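Local coordinates for YaeQ family protein (Pseudomonas syringae pv. tomato, PDB 2OT9) that is of unknown function but belongs to the YaeQ family, grouped with the PD-(D/E)XK nuclease-like proteins, and binds meso-tartaric acid in this crystal, at residues A[8-13]-A[45-50]; A[39-44]-A[142-147]; A[150-155]-A[159-164]. All coordinates share one frame; numbering follows the deposited sequence.

Overall arrangement
Helix 37-49 lies against a long mixed sheet and ties the three contacts together. Contacts 1 and 2 both use it, with centres about 10 Å apart, while contact 3 is a hairpin of the same sheet, its centre about 10 Å from that of contact 1 and about 14 Å from that of contact 2. Strand 8-13 pairs with strand 150-155, for example through Val152 N and Asn13 O, 2.9 Å apart. The indole of Trp150 joins contact 3 to contact 2: its CZ3 lies 3.7 Å from Leu44 CB and its CZ2 4.0 Å from Met144 CE. Arg39, on the helix segment of contact 2, reaches the bound meso-tartaric acid.

Contact 1: A[8-13]-A[45-50]; sequences YKFELN and LAYAFW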
loop_
_atom_site.group_PDB
_atom_site.type_symbol
_atom_site.label_atom_id
_atom_site.label_comp_id
_atom_site.label_asym_id
_atom_site.label_seq_id
_atom_site.Cartn_x
_atom_site.Cartn_y
_atom_site.Cartn_z
ATOM N N TYR A 8 -14.170 -5.015 -6.572
ATOM C CA TYR A 8 -13.314 -6.187 -6.629
ATOM C C TYR A 8 -13.375 -6.938 -5.302
ATOM O O TYR A 8 -13.556 -6.334 -4.249
ATOM C CB TYR A 8 -11.864 -5.778 -6.886
ATOM C CG TYR A 8 -11.577 -5.284 -8.281
ATOM C CD1 TYR A 8 -10.880 -6.076 -9.189
ATOM C CD2 TYR A 8 -11.997 -4.030 -8.693
ATOM C CE1 TYR A 8 -10.604 -5.623 -10.483
ATOM C CE2 TYR A 8 -11.734 -3.576 -9.980
ATOM C CZ TYR A 8 -11.025 -4.374 -10.861
ATOM O OH TYR A 8 -10.750 -3.916 -12.127
ATOM N N LYS A 9 -13.207 -8.248 -5.373
ATOM C CA LYS A 9 -13.084 -9.090 -4.193
ATOM C C LYS A 9 -11.645 -9.587 -4.106
ATOM O O LYS A 9 -11.124 -10.157 -5.072
ATOM C CB LYS A 9 -14.037 -10.272 -4.299
ATOM C CG LYS A 9 -15.521 -9.875 -4.456
ATOM C CD LYS A 9 -16.225 -9.815 -3.107
ATOM C CE LYS A 9 -17.572 -9.112 -3.202
ATOM N NZ LYS A 9 -18.358 -9.346 -1.947
ATOM N N PHE A 10 -11.016 -9.367 -2.951
ATOM C CA PHE A 10 -9.633 -9.737 -2.707
ATOM C C PHE A 10 -9.633 -10.912 -1.732
ATOM O O PHE A 10 -10.202 -10.813 -0.633
ATOM C CB PHE A 10 -8.907 -8.536 -2.109
ATOM C CG PHE A 10 -7.431 -8.732 -1.852
ATOM C CD1 PHE A 10 -6.609 -9.402 -2.754
ATOM C CD2 PHE A 10 -6.843 -8.129 -0.748
ATOM C CE1 PHE A 10 -5.234 -9.503 -2.517
ATOM C CE2 PHE A 10 -5.475 -8.229 -0.515
ATOM C CZ PHE A 10 -4.671 -8.913 -1.403
ATOM N N GLU A 11 -9.031 -12.022 -2.157
ATOM C CA GLU A 11 -8.840 -13.203 -1.306
ATOM C C GLU A 11 -7.342 -13.385 -1.053
ATOM O O GLU A 11 -6.571 -13.693 -1.976
ATOM C CB GLU A 11 -9.453 -14.454 -1.960
ATOM C CG GLU A 11 -10.918 -14.242 -2.405
ATOM C CD GLU A 11 -11.595 -15.510 -2.901
ATOM O OE1 GLU A 11 -10.930 -16.565 -2.935
ATOM O OE2 GLU A 11 -12.795 -15.450 -3.249
ATOM N N LEU A 12 -6.934 -13.163 0.194
ATOM C CA LEU A 12 -5.516 -13.181 0.551
ATOM C C LEU A 12 -5.174 -14.323 1.517
ATOM O O LEU A 12 -5.718 -14.373 2.624
ATOM C CB LEU A 12 -5.113 -11.838 1.182
ATOM C CG LEU A 12 -3.715 -11.693 1.812
ATOM C CD1 LEU A 12 -2.605 -11.853 0.766
ATOM C CD2 LEU A 12 -3.593 -10.330 2.503
ATOM N N ASN A 13 -4.296 -15.236 1.091
ATOM C CA ASN A 13 -3.644 -16.172 2.017
ATOM C C ASN A 13 -2.260 -15.642 2.347
ATOM O O ASN A 13 -1.364 -15.651 1.492
ATOM C CB ASN A 13 -3.535 -17.590 1.434
ATOM C CG ASN A 13 -4.892 -18.209 1.146
ATOM O OD1 ASN A 13 -5.850 -17.998 1.882
ATOM N ND2 ASN A 13 -4.974 -18.980 0.075
ATOM N N LEU A 45 -0.783 -4.705 -2.104
ATOM C CA LEU A 45 0.528 -5.050 -1.534
ATOM C C LEU A 45 0.674 -4.421 -0.148
ATOM O O LEU A 45 1.152 -5.067 0.771
ATOM C CB LEU A 45 1.660 -4.541 -2.436
ATOM C CG LEU A 45 1.918 -5.325 -3.725
ATOM C CD1 LEU A 45 2.913 -4.556 -4.612
ATOM C CD2 LEU A 45 2.419 -6.731 -3.402
ATOM N N ALA A 46 0.278 -3.150 -0.010
ATOM C CA ALA A 46 0.351 -2.459 1.296
ATOM C C ALA A 46 -0.498 -3.175 2.353
ATOM O O ALA A 46 -0.100 -3.308 3.507
ATOM C CB ALA A 46 -0.123 -0.982 1.155
ATOM N N TYR A 47 -1.693 -3.590 1.953
ATOM C CA TYR A 47 -2.587 -4.338 2.834
ATOM C C TYR A 47 -1.909 -5.594 3.394
ATOM O O TYR A 47 -1.980 -5.848 4.603
ATOM C CB TYR A 47 -3.894 -4.713 2.102
ATOM C CG TYR A 47 -4.922 -5.333 3.028
ATOM C CD1 TYR A 47 -5.682 -4.540 3.884
ATOM C CD2 TYR A 47 -5.105 -6.714 3.065
ATOM C CE1 TYR A 47 -6.599 -5.100 4.753
ATOM C CE2 TYR A 47 -6.023 -7.292 3.925
ATOM C CZ TYR A 47 -6.767 -6.479 4.767
ATOM O OH TYR A 47 -7.673 -7.038 5.625
ATOM N N ALA A 48 -1.285 -6.394 2.510
ATOM C CA ALA A 48 -0.588 -7.612 2.926
ATOM C C ALA A 48 0.632 -7.264 3.795
ATOM O O ALA A 48 0.875 -7.893 4.840
ATOM C CB ALA A 48 -0.163 -8.437 1.705
ATOM N N PHE A 49 1.361 -6.230 3.385
ATOM C CA PHE A 49 2.641 -5.877 3.990
ATOM C C PHE A 49 2.491 -5.285 5.396
ATOM O O PHE A 49 3.375 -5.444 6.241
ATOM C CB PHE A 49 3.381 -4.904 3.073
ATOM C CG PHE A 49 4.831 -4.731 3.409
ATOM C CD1 PHE A 49 5.711 -5.817 3.362
ATOM C CD2 PHE A 49 5.324 -3.475 3.742
ATOM C CE1 PHE A 49 7.085 -5.655 3.662
ATOM C CE2 PHE A 49 6.696 -3.300 4.042
ATOM C CZ PHE A 49 7.564 -4.387 4.003
ATOM N N TRP A 50 1.371 -4.618 5.644
ATOM C CA TRP A 50 1.096 -4.073 6.970
ATOM C C TRP A 50 -0.177 -4.609 7.594
ATOM O O TRP A 50 -0.787 -3.934 8.424
ATOM C CB TRP A 50 1.066 -2.543 6.917
ATOM C CG TRP A 50 2.426 -1.936 6.773
ATOM C CD1 TRP A 50 3.422 -1.910 7.716
ATOM C CD2 TRP A 50 2.930 -1.238 5.635
ATOM N NE1 TRP A 50 4.515 -1.264 7.219
ATOM C CE2 TRP A 50 4.236 -0.817 5.951
ATOM C CE3 TRP A 50 2.398 -0.925 4.369
ATOM C CZ2 TRP A 50 5.035 -0.082 5.047
ATOM C CZ3 TRP A 50 3.184 -0.195 3.468
ATOM C CH2 TRP A 50 4.487 0.221 3.812
#
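Helix-on-sheet packing brings Phe10 and Leu12 of strand 8-13 against Tyr47 and Ala48 near the C-terminal end of helix 37-49. The two axes pass 10.5 Å apart at a shallow angle of 35°, far enough for a layer of side chains between the backbones. Phe10 and Leu12, two residues apart on the strand, both point at the helix. CE2 of the Phe10 ring lies 3.9 Å from CD2 of Tyr47, which sits at the edge of the phenylalanine ring and close to its plane, while the Phe10 atom meets the tyrosine ring obliquely. Next along the strand, one methyl of Leu12 does all the touching: CD2 comes 4.0 Å from Tyr47 CD2, at the edge of the tyrosine ring, and also 4.0 Å from Ala48 CB. The tyrosine holds its CG trans to its own backbone N (chi1 -173°), which swings the ring out from the helix to the strand. All the contact is between apolar carbons, and all four residues are buried. Beyond the pair, the Tyr47 ring meets Phe57 and touches Val25 and Gln27 of strand 21-31, while Phe10 meets Trp150 edge-to-face. This is the packing of an alpha/beta fold, a helix lying at a shallow angle to the strands on one face of a mixed sheet, with aromatic and aliphatic side chains between the layers.

Contact 2: A[39-44]-A[142-147]; sequences RMTVRL and KDMPRV. With SRT (S,R meso-tartaric acid), chain C.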
loop_
_atom_site.group_PDB
_atom_site.type_symbol
_atom_site.label_atom_id
_atom_site.label_comp_id
_atom_site.label_asym_id
_atom_site.label_seq_id
_atom_site.Cartn_x
_atom_site.Cartn_y
_atom_site.Cartn_z
ATOM N N ARG A 39 -2.299 1.176 -9.394
ATOM C CA ARG A 39 -2.529 1.844 -8.101
ATOM C C ARG A 39 -3.245 0.918 -7.129
ATOM O O ARG A 39 -2.827 0.747 -5.988
ATOM C CB ARG A 39 -3.325 3.148 -8.301
ATOM C CG ARG A 39 -3.579 3.904 -6.979
ATOM C CD ARG A 39 -4.203 5.288 -7.222
ATOM N NE ARG A 39 -3.240 6.178 -7.860
ATOM C CZ ARG A 39 -2.377 6.957 -7.209
ATOM N NH1 ARG A 39 -2.393 7.010 -5.885
ATOM N NH2 ARG A 39 -1.524 7.728 -7.892
HETATM N N MSE A 40 -4.329 0.301 -7.585
HETATM C CA MSE A 40 -5.033 -0.683 -6.772
HETATM C C MSE A 40 -4.106 -1.803 -6.296
HETATM O O MSE A 40 -4.135 -2.188 -5.124
HETATM C CB MSE A 40 -6.204 -1.284 -7.553
HETATM C CG MSE A 40 -6.723 -2.547 -6.866
HETATM SE SE MSE A 40 -8.560 -2.912 -7.357
HETATM C CE MSE A 40 -9.260 -1.326 -6.529
ATOM N N THR A 41 -3.285 -2.325 -7.201
ATOM C CA THR A 41 -2.339 -3.382 -6.856
ATOM C C THR A 41 -1.347 -2.950 -5.779
ATOM O O THR A 41 -1.034 -3.726 -4.879
ATOM C CB THR A 41 -1.627 -3.893 -8.118
ATOM O OG1 THR A 41 -2.631 -4.426 -9.004
ATOM C CG2 THR A 41 -0.592 -4.963 -7.777
ATOM N N VAL A 42 -0.870 -1.709 -5.855
ATOM C CA VAL A 42 -0.008 -1.185 -4.793
ATOM C C VAL A 42 -0.766 -1.140 -3.449
ATOM O O VAL A 42 -0.203 -1.505 -2.409
ATOM C CB VAL A 42 0.596 0.193 -5.150
ATOM C CG1 VAL A 42 1.542 0.653 -4.043
ATOM C CG2 VAL A 42 1.413 0.090 -6.468
ATOM N N ARG A 43 -2.030 -0.720 -3.466
ATOM C CA ARG A 43 -2.855 -0.772 -2.240
ATOM C C ARG A 43 -2.980 -2.197 -1.673
ATOM O O ARG A 43 -2.950 -2.388 -0.453
ATOM C CB ARG A 43 -4.252 -0.198 -2.494
ATOM C CG ARG A 43 -4.249 1.305 -2.714
ATOM C CD ARG A 43 -5.553 1.932 -2.216
ATOM N NE ARG A 43 -6.714 1.497 -2.990
ATOM C CZ ARG A 43 -7.980 1.675 -2.615
ATOM N NH1 ARG A 43 -8.969 1.247 -3.407
ATOM N NH2 ARG A 43 -8.261 2.277 -1.453
ATOM N N LEU A 44 -3.142 -3.187 -2.555
ATOM C CA LEU A 44 -3.221 -4.597 -2.115
ATOM C C LEU A 44 -1.906 -5.097 -1.506
ATOM O O LEU A 44 -1.908 -5.841 -0.506
ATOM C CB LEU A 44 -3.627 -5.529 -3.271
ATOM C CG LEU A 44 -4.916 -5.221 -4.031
ATOM C CD1 LEU A 44 -5.170 -6.302 -5.102
ATOM C CD2 LEU A 44 -6.093 -5.087 -3.108
ATOM N N LYS A 142 -1.635 -6.136 -14.394
ATOM C CA LYS A 142 -2.131 -6.240 -15.760
ATOM C C LYS A 142 -3.398 -7.075 -15.830
ATOM O O LYS A 142 -3.404 -8.202 -15.337
ATOM C CB LYS A 142 -1.046 -6.919 -16.607
ATOM C CG LYS A 142 -1.319 -6.973 -18.089
ATOM C CD LYS A 142 -0.012 -7.241 -18.827
ATOM C CE LYS A 142 0.660 -8.554 -18.387
ATOM N NZ LYS A 142 2.123 -8.464 -18.080
ATOM N N ASP A 143 -4.463 -6.512 -16.398
ATOM C CA ASP A 143 -5.726 -7.245 -16.636
ATOM C C ASP A 143 -6.295 -7.917 -15.385
ATOM O O ASP A 143 -6.794 -9.055 -15.423
ATOM C CB ASP A 143 -5.520 -8.278 -17.729
ATOM C CG ASP A 143 -5.202 -7.641 -19.066
ATOM O OD1 ASP A 143 -5.668 -6.501 -19.322
ATOM O OD2 ASP A 143 -4.489 -8.282 -19.868
HETATM N N MSE A 144 -6.247 -7.195 -14.278
HETATM C CA MSE A 144 -6.704 -7.735 -13.013
HETATM C C MSE A 144 -8.142 -8.274 -13.079
HETATM O O MSE A 144 -9.049 -7.577 -13.532
HETATM C CB MSE A 144 -6.554 -6.687 -11.911
HETATM C CG MSE A 144 -6.696 -7.292 -10.532
HETATM SE SE MSE A 144 -5.256 -8.529 -10.089
HETATM C CE MSE A 144 -4.070 -7.281 -9.137
ATOM N N PRO A 145 -8.349 -9.534 -12.661
ATOM C CA PRO A 145 -9.712 -10.069 -12.637
ATOM C C PRO A 145 -10.500 -9.468 -11.465
ATOM O O PRO A 145 -9.905 -8.865 -10.560
ATOM C CB PRO A 145 -9.493 -11.571 -12.426
ATOM C CG PRO A 145 -8.222 -11.645 -11.664
ATOM C CD PRO A 145 -7.362 -10.523 -12.200
ATOM N N ARG A 146 -11.819 -9.628 -11.493
ATOM C CA ARG A 146 -12.692 -9.084 -10.453
ATOM C C ARG A 146 -12.487 -9.770 -9.103
ATOM O O ARG A 146 -12.648 -9.142 -8.056
ATOM C CB ARG A 146 -14.159 -9.147 -10.893
ATOM C CG ARG A 146 -14.446 -8.355 -12.194
ATOM C CD ARG A 146 -14.287 -6.845 -11.991
ATOM N NE ARG A 146 -15.272 -6.358 -11.027
ATOM C CZ ARG A 146 -16.501 -5.954 -11.339
ATOM N NH1 ARG A 146 -16.907 -5.941 -12.604
ATOM N NH2 ARG A 146 -17.322 -5.540 -10.381
ATOM N N VAL A 147 -12.142 -11.052 -9.138
ATOM C CA VAL A 147 -11.767 -11.777 -7.924
ATOM C C VAL A 147 -10.244 -11.989 -7.965
ATOM O O VAL A 147 -9.726 -12.724 -8.815
ATOM C CB VAL A 147 -12.550 -13.116 -7.737
ATOM C CG1 VAL A 147 -12.227 -13.742 -6.395
ATOM C CG2 VAL A 147 -14.070 -12.897 -7.853
HETATM O O1 SRT C . -0.014 9.443 -6.243
HETATM O O11 SRT C . -0.597 11.542 -6.369
HETATM C C1 SRT C . -0.821 10.362 -6.039
HETATM C C2 SRT C . -2.097 9.975 -5.338
HETATM O O2 SRT C . -3.317 10.401 -5.966
HETATM C C3 SRT C . -1.979 10.489 -3.923
HETATM O O3 SRT C . -1.171 9.502 -3.276
HETATM C C4 SRT C . -3.330 10.664 -3.257
HETATM O O4 SRT C . -4.244 9.805 -3.382
HETATM O O41 SRT C . -3.491 11.702 -2.582
#
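Thr41 carries OG1 beside its backbone N (chi1 -61°), and Met144 sends its chain out from the loop and then bends at both chi2 and chi3 (chi3 94°), bringing its terminal methyl to that hydroxyl. The contact joins helix 37-49 of this alpha/beta fold to the loop that leads from helix 134-141 into strand 147-155. Met144 is a selenomethionine, and its CE stands 3.2 Å from Thr41 OG1, a close van der Waals approach. The hydroxyl finds its polar partner inside its own helix, where it is hydrogen-bonded to the carbonyl oxygen of Glu37 one turn back. The same methyl also reaches Leu44, 4.3 Å from CD1, so it lies against two side chains on one flank of the helix. Asp143 N and Met144 N each make a weak hydrogen bond to the Glu37 carboxylate. A bound sodium ion lies about 3 Å from the side chain of Met144. Another side of the helix serves the ligand. Arg39 runs away from the loop with its chain bent at chi3, and its guanidinium grips the meso-tartaric acid. Tartrate O2 lies over one face of that group, and O1 comes to its edge, in the plane. Val84 O and Gln86 N also hydrogen-bond the ligand, and Leu61 packs on the arginine. The two bonds to O1 are unequal: the bond from Arg39 NH1 to tartrate O1, 3.4 Å, is weak, whereas NH2 reaches tartrate O1 at 2.8 Å in a nearly straight bond, with an N-H...O angle of 167°.

Contact 3: A[150-155]-A[159-164]; sequences WDVMIS and VFVTDD
Trp150 opens this stretch of an antiparallel hairpin by lying against Val161 on the partner strand. CG1 of Val161 sits over one face of the indole, 3.5 Å from the centroid of its five-membered ring and 15° off the normal, a CH-pi contact. The valine makes it with the methyl trans to its backbone N (chi1 180°), while its CG2 is left to turn toward Val152. At the indole edge a water accepts from Trp150 NE1 at 2.9 Å and donates to Asp163 OD2 at 2.7 Å, bridging the two strands; OD1 of that aspartate is taken by Arg165 N. Asp151 follows as a hydrogen-bonded pair with Thr162. The bond from Thr162 N to Asp151 O is 2.7 Å and almost dead straight, and Asp151 OD1 accepts a hydrogen bond from Asn13 ND2 on the neighbouring strand 6-16. Val152 faces Val161 as a non-hydrogen-bonded pair, with the two CG2 methyls 4.0 Å apart, while its CG1 lies 3.8 Å from Val159 CG1. Met153 pairs with Phe160 through two backbone bonds, the shorter from Phe160 N to Met153 O at 2.8 Å. Ile154 and Val159 form the next non-hydrogen-bonded pair, CG1 4.3 Å from Val159 CG2. Last comes Ser155, its CB at the edge of the Phe160 ring. Val152, Ile154, Val159 and Val161 share one face; helix 37-49 touches Val159 and Val161, and the Trp150 indole also meets it. Asp151, Met153, Phe160 and Thr162 take the other face. Hydrogen-bonded and non-hydrogen-bonded pairs alternate as in any antiparallel ladder; consecutive strands 147-155 and 158-163, joined by a short turn, make it a beta hairpin, set between strands 6-16 and 166-174 of the mixed sheet.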
loop_
_atom_site.group_PDB
_atom_site.type_symbol
_atom_site.label_atom_id
_atom_site.label_comp_id
_atom_site.label_asym_id
_atom_site.label_seq_id
_atom_site.Cartn_x
_atom_site.Cartn_y
_atom_site.Cartn_z
ATOM N N TRP A 150 -4.547 -14.078 -4.166
ATOM C CA TRP A 150 -3.105 -14.047 -3.985
ATOM C C TRP A 150 -2.697 -14.927 -2.822
ATOM O O TRP A 150 -3.288 -14.837 -1.734
ATOM C CB TRP A 150 -2.648 -12.636 -3.624
ATOM C CG TRP A 150 -2.490 -11.665 -4.758
ATOM C CD1 TRP A 150 -2.788 -11.846 -6.086
ATOM C CD2 TRP A 150 -2.011 -10.327 -4.629
ATOM N NE1 TRP A 150 -2.490 -10.684 -6.793
ATOM C CE2 TRP A 150 -2.030 -9.741 -5.914
ATOM C CE3 TRP A 150 -1.558 -9.565 -3.538
ATOM C CZ2 TRP A 150 -1.604 -8.422 -6.144
ATOM C CZ3 TRP A 150 -1.145 -8.257 -3.763
ATOM C CH2 TRP A 150 -1.177 -7.698 -5.058
ATOM N N ASP A 151 -1.652 -15.728 -3.028
ATOM C CA ASP A 151 -0.900 -16.271 -1.897
ATOM C C ASP A 151 0.323 -15.392 -1.726
ATOM O O ASP A 151 1.104 -15.227 -2.666
ATOM C CB ASP A 151 -0.431 -17.692 -2.168
ATOM C CG ASP A 151 -1.549 -18.721 -2.082
ATOM O OD1 ASP A 151 -2.736 -18.369 -1.888
ATOM O OD2 ASP A 151 -1.214 -19.917 -2.192
ATOM N N VAL A 152 0.496 -14.842 -0.531
ATOM C CA VAL A 152 1.626 -13.964 -0.242
ATOM C C VAL A 152 2.502 -14.555 0.859
ATOM O O VAL A 152 2.006 -14.915 1.939
ATOM C CB VAL A 152 1.152 -12.547 0.163
ATOM C CG1 VAL A 152 2.332 -11.673 0.649
ATOM C CG2 VAL A 152 0.432 -11.856 -1.013
HETATM N N MSE A 153 3.795 -14.676 0.568
HETATM C CA MSE A 153 4.777 -15.030 1.580
HETATM C C MSE A 153 5.721 -13.847 1.760
HETATM O O MSE A 153 6.218 -13.272 0.774
HETATM C CB MSE A 153 5.552 -16.290 1.204
HETATM C CG MSE A 153 6.721 -16.602 2.171
HETATM SE SE MSE A 153 7.512 -18.341 1.869
HETATM C CE MSE A 153 6.120 -19.392 2.695
ATOM N N ILE A 154 5.948 -13.472 3.014
ATOM C CA ILE A 154 6.887 -12.391 3.337
ATOM C C ILE A 154 8.048 -12.991 4.129
ATOM O O ILE A 154 7.859 -13.555 5.230
ATOM C CB ILE A 154 6.181 -11.239 4.109
ATOM C CG1 ILE A 154 4.974 -10.718 3.295
ATOM C CG2 ILE A 154 7.174 -10.098 4.445
ATOM C CD1 ILE A 154 4.163 -9.607 3.983
ATOM N N SER A 155 9.242 -12.892 3.552
ATOM C CA SER A 155 10.433 -13.476 4.148
ATOM C C SER A 155 11.644 -12.556 3.974
ATOM O O SER A 155 11.963 -12.134 2.858
ATOM C CB SER A 155 10.691 -14.850 3.518
ATOM O OG SER A 155 11.839 -15.461 4.082
ATOM N N VAL A 159 8.633 -9.677 -0.496
ATOM C CA VAL A 159 7.260 -10.106 -0.671
ATOM C C VAL A 159 7.199 -11.012 -1.907
ATOM O O VAL A 159 7.627 -10.623 -3.003
ATOM C CB VAL A 159 6.312 -8.876 -0.777
ATOM C CG1 VAL A 159 4.842 -9.293 -0.882
ATOM C CG2 VAL A 159 6.496 -7.953 0.427
ATOM N N PHE A 160 6.706 -12.232 -1.726
ATOM C CA PHE A 160 6.512 -13.137 -2.834
ATOM C C PHE A 160 5.019 -13.321 -3.020
ATOM O O PHE A 160 4.337 -13.865 -2.142
ATOM C CB PHE A 160 7.164 -14.505 -2.559
ATOM C CG PHE A 160 8.643 -14.427 -2.304
ATOM C CD1 PHE A 160 9.543 -14.489 -3.358
ATOM C CD2 PHE A 160 9.128 -14.283 -1.008
ATOM C CE1 PHE A 160 10.929 -14.422 -3.124
ATOM C CE2 PHE A 160 10.502 -14.213 -0.763
ATOM C CZ PHE A 160 11.402 -14.284 -1.830
ATOM N N VAL A 161 4.519 -12.877 -4.168
ATOM C CA VAL A 161 3.098 -12.993 -4.457
ATOM C C VAL A 161 2.879 -14.079 -5.504
ATOM O O VAL A 161 3.428 -14.001 -6.610
ATOM C CB VAL A 161 2.523 -11.652 -4.980
ATOM C CG1 VAL A 161 1.017 -11.787 -5.291
ATOM C CG2 VAL A 161 2.799 -10.513 -4.007
ATOM N N THR A 162 2.063 -15.082 -5.173
ATOM C CA THR A 162 1.673 -16.086 -6.150
ATOM C C THR A 162 0.254 -15.787 -6.629
ATOM O O THR A 162 -0.691 -15.714 -5.830
ATOM C CB THR A 162 1.755 -17.539 -5.578
ATOM O OG1 THR A 162 3.055 -17.761 -5.025
ATOM C CG2 THR A 162 1.505 -18.576 -6.681
ATOM N N ASP A 163 0.108 -15.604 -7.931
ATOM C CA ASP A 163 -1.218 -15.441 -8.512
ATOM C C ASP A 163 -1.425 -16.468 -9.630
ATOM O O ASP A 163 -0.685 -17.454 -9.712
ATOM C CB ASP A 163 -1.421 -13.999 -9.002
ATOM C CG ASP A 163 -0.509 -13.626 -10.174
ATOM O OD1 ASP A 163 0.116 -14.518 -10.811
ATOM O OD2 ASP A 163 -0.444 -12.420 -10.466
ATOM N N ASP A 164 -2.398 -16.213 -10.506
ATOM C CA ASP A 164 -2.732 -17.110 -11.611
ATOM C C ASP A 164 -1.610 -17.260 -12.679
ATOM O O ASP A 164 -1.642 -18.155 -13.511
ATOM C CB ASP A 164 -4.033 -16.628 -12.266
ATOM C CG ASP A 164 -3.898 -15.230 -12.897
ATOM O OD1 ASP A 164 -3.356 -14.325 -12.250
ATOM O OD2 ASP A 164 -4.330 -15.037 -14.045
HETATM O O HOH W 1 -2.081 -10.455 -9.654
#